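Local atomic coordinates of SGNH-hydrolase family esterase (Altererythrobacter indicus, PDB entry 7C2A), a protein that is an esterase of the SGNH-hydrolase family that may hydrolyse lysophospholipids. Residues A[45-50]-A[58-63]. Numbering follows the deposited sequence.
Sequences INAGVS and LQRIKF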
ATOM      1  N   ILE A  45       7.398  -6.871  12.176  1.00 10.01           N
ATOM      2  CA  ILE A  45       5.988  -7.031  12.504  1.00 11.09           C
ATOM      3  C   ILE A  45       5.193  -6.770  11.238  1.00  9.84           C
ATOM      4  O   ILE A  45       5.212  -5.655  10.701  1.00 11.01           O
ATOM      5  CB  ILE A  45       5.565  -6.017  13.576  1.00 11.20           C
ATOM      6  CG1 ILE A  45       6.452  -6.066  14.811  1.00 13.68           C
ATOM      7  CG2 ILE A  45       4.100  -6.197  13.941  1.00 13.46           C
ATOM      8  CD1 ILE A  45       6.474  -4.734  15.522  1.00 14.26           C
ATOM      9  N   ASN A  46       4.477  -7.775  10.762  1.00 10.55           N
ATOM     10  CA  ASN A  46       3.646  -7.587   9.580  1.00  9.99           C
ATOM     11  C   ASN A  46       2.297  -7.054  10.036  1.00 10.71           C
ATOM     12  O   ASN A  46       1.410  -7.815  10.438  1.00 13.32           O
ATOM     13  CB  ASN A  46       3.516  -8.868   8.767  1.00 12.28           C
ATOM     14  CG  ASN A  46       2.916  -8.606   7.409  1.00 11.74           C
ATOM     15  OD1 ASN A  46       2.151  -7.646   7.245  1.00 13.89           O
ATOM     16  ND2 ASN A  46       3.252  -9.426   6.428  1.00 12.41           N
ATOM     17  N   ALA A  47       2.157  -5.732   9.984  1.00 10.11           N
ATOM     18  CA  ALA A  47       0.894  -5.058  10.243  1.00 10.31           C
ATOM     19  C   ALA A  47       0.240  -4.609   8.947  1.00 10.84           C
ATOM     20  O   ALA A  47      -0.400  -3.555   8.897  1.00 11.68           O
ATOM     21  CB  ALA A  47       1.073  -3.901  11.224  1.00 11.18           C
ATOM     22  N   GLY A  48       0.404  -5.393   7.887  1.00 10.11           N
ATOM     23  CA  GLY A  48      -0.338  -5.152   6.672  1.00 10.41           C
ATOM     24  C   GLY A  48      -1.744  -5.709   6.799  1.00 10.61           C
ATOM     25  O   GLY A  48      -1.960  -6.809   7.313  1.00 13.32           O
ATOM     26  N   VAL A  49      -2.717  -4.915   6.362  1.00 10.55           N
ATOM     27  CA  VAL A  49      -4.112  -5.335   6.346  1.00 10.84           C
ATOM     28  C   VAL A  49      -4.644  -5.072   4.950  1.00 10.63           C
ATOM     29  O   VAL A  49      -4.665  -3.921   4.494  1.00 10.64           O
ATOM     30  CB  VAL A  49      -4.959  -4.594   7.388  1.00 11.81           C
ATOM     31  CG1 VAL A  49      -6.421  -4.978   7.242  1.00 14.14           C
ATOM     32  CG2 VAL A  49      -4.466  -4.931   8.777  1.00 12.65           C
ATOM     33  N   SER A  50      -5.052  -6.135   4.263  1.00 11.87           N
ATOM     34  CA  SER A  50      -5.565  -6.006   2.878  1.00 13.68           C
ATOM     35  C   SER A  50      -6.760  -5.049   2.847  1.00 13.88           C
ATOM     36  O   SER A  50      -7.618  -5.152   3.726  1.00 15.77           O
ATOM     37  CB  SER A  50      -5.901  -7.353   2.305  1.00 14.37           C
ATOM     38  OG  SER A  50      -4.712  -8.107   2.123  1.00 18.56           O
ATOM     39  N   LEU A  58      -5.204   5.026  10.133  1.00  9.72           N
ATOM     40  CA  LEU A  58      -5.270   5.979  11.236  1.00  9.85           C
ATOM     41  C   LEU A  58      -6.109   5.437  12.386  1.00  9.12           C
ATOM     42  O   LEU A  58      -5.780   5.647  13.555  1.00 10.44           O
ATOM     43  CB  LEU A  58      -5.819   7.308  10.725  1.00  9.72           C
ATOM     44  CG  LEU A  58      -6.013   8.426  11.747  1.00 11.05           C
ATOM     45  CD1 LEU A  58      -4.707   8.776  12.440  1.00 12.88           C
ATOM     46  CD2 LEU A  58      -6.611   9.642  11.062  1.00 13.73           C
ATOM     47  N   GLN A  59      -7.185   4.723  12.065  1.00  9.01           N
ATOM     48  CA  GLN A  59      -8.058   4.188  13.101  1.00  9.91           C
ATOM     49  C   GLN A  59      -7.349   3.176  13.990  1.00  9.78           C
ATOM     50  O   GLN A  59      -7.699   3.040  15.171  1.00 11.45           O
ATOM     51  CB  GLN A  59      -9.277   3.546  12.454  1.00 10.65           C
ATOM     52  CG  GLN A  59     -10.373   3.190  13.448  1.00 11.60           C
ATOM     53  CD  GLN A  59     -11.057   4.430  13.996  1.00 13.33           C
ATOM     54  OE1 GLN A  59     -11.298   5.387  13.263  1.00 16.36           O
ATOM     55  NE2 GLN A  59     -11.369   4.422  15.283  1.00 18.26           N
ATOM     56  N   ARG A  60      -6.349   2.465  13.464  1.00  9.50           N
ATOM     57  CA  ARG A  60      -5.718   1.366  14.188  1.00  9.44           C
ATOM     58  C   ARG A  60      -4.284   1.625  14.618  1.00  9.62           C
ATOM     59  O   ARG A  60      -3.725   0.782  15.324  1.00 10.17           O
ATOM     60  CB  ARG A  60      -5.814   0.031  13.428  1.00  8.89           C
ATOM     61  CG  ARG A  60      -5.000  -0.020  12.158  1.00 10.07           C
ATOM     62  CD  ARG A  60      -5.006  -1.424  11.526  1.00 11.66           C
ATOM     63  NE  ARG A  60      -4.420  -1.353  10.188  1.00 10.49           N
ATOM     64  CZ  ARG A  60      -3.238  -1.857   9.836  1.00 10.61           C
ATOM     65  NH1 ARG A  60      -2.518  -2.554  10.701  1.00 11.11           N
ATOM     66  NH2 ARG A  60      -2.785  -1.674   8.605  1.00 10.61           N
ATOM     67  N   ILE A  61      -3.665   2.750  14.244  1.00  9.56           N
ATOM     68  CA  ILE A  61      -2.234   2.899  14.516  1.00  9.73           C
ATOM     69  C   ILE A  61      -1.930   2.831  16.013  1.00  9.79           C
ATOM     70  O   ILE A  61      -0.972   2.172  16.429  1.00 10.01           O
ATOM     71  CB  ILE A  61      -1.634   4.139  13.825  1.00  9.91           C
ATOM     72  CG1 ILE A  61      -0.124   4.227  14.108  1.00 10.50           C
ATOM     73  CG2 ILE A  61      -2.323   5.435  14.273  1.00 11.50           C
ATOM     74  CD1 ILE A  61       0.729   3.082  13.533  1.00 11.08           C
ATOM     75  N   LYS A  62      -2.723   3.513  16.844  0.55  9.79           N
ATOM     76  CA  LYS A  62      -2.474   3.471  18.284  0.55 10.17           C
ATOM     77  C   LYS A  62      -2.604   2.052  18.825  0.55  8.99           C
ATOM     78  O   LYS A  62      -1.764   1.594  19.607  0.55 10.04           O
ATOM     79  CB  LYS A  62      -3.439   4.404  19.020  0.55 11.86           C
ATOM     80  CG  LYS A  62      -3.046   5.876  19.022  0.55 11.61           C
ATOM     81  CD  LYS A  62      -4.096   6.700  19.773  0.55 15.99           C
ATOM     82  CE  LYS A  62      -3.771   8.189  19.787  0.55 19.57           C
ATOM     83  NZ  LYS A  62      -2.617   8.513  20.665  0.55 17.93           N
ATOM     84  N   PHE A  63      -3.658   1.345  18.421  1.00  9.40           N
ATOM     85  CA  PHE A  63      -3.863  -0.019  18.893  1.00  9.53           C
ATOM     86  C   PHE A  63      -2.709  -0.921  18.482  1.00  9.81           C
ATOM     87  O   PHE A  63      -2.226  -1.733  19.278  1.00  9.90           O
ATOM     88  CB  PHE A  63      -5.174  -0.562  18.317  1.00 10.85           C
ATOM     89  CG  PHE A  63      -5.457  -1.987  18.701  1.00 10.13           C
ATOM     90  CD1 PHE A  63      -6.070  -2.275  19.910  1.00 12.51           C
ATOM     91  CD2 PHE A  63      -5.110  -3.039  17.873  1.00 13.72           C
ATOM     92  CE1 PHE A  63      -6.339  -3.573  20.281  1.00 16.18           C
ATOM     93  CE2 PHE A  63      -5.379  -4.349  18.247  1.00 15.72           C
ATOM     94  CZ  PHE A  63      -5.989  -4.612  19.456  1.00 16.57           C
TER
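Arg60 reaches from helix 54-66 to the backbone carbonyl of Ala47 and closes on that single oxygen with both terminal nitrogens, a worked example of one guanidinium forking onto a single backbone acceptor. Arg60 NH1 lies 3.0 Å from Ala47 O, and Arg60 NH2 is almost as near. Because the fork is end-on, both bonds are bent, with N-H...O angles of 148° and 142°. The oxygen sits at the guanidinium edge, in its plane, whereas NH1 stands above the plane of the carbonyl. An extended run from CG to NE gives Arg60 the length to span the gap.

Packing is tight around this flat group: Val49 CG2 rests over the centre of one face, 3.5 Å from Arg60 CZ, and is anti to the carbonyl carbon and beside the backbone N (chi1 175°). A salt bridge from Arg60 NE to Asp52 adds a further restraint on its rotation. Ala47 is buried, its CB 3.9 Å from Arg60 NH1; by contrast, Val49 is partly exposed and marks the looser margin. The arrangement belongs to the first half of a beta-alpha-beta crossover from edge strand 42-48, past strand 6-12, to strand 74-78, in the three-layer alpha/beta/alpha fold of SGNH hydrolases.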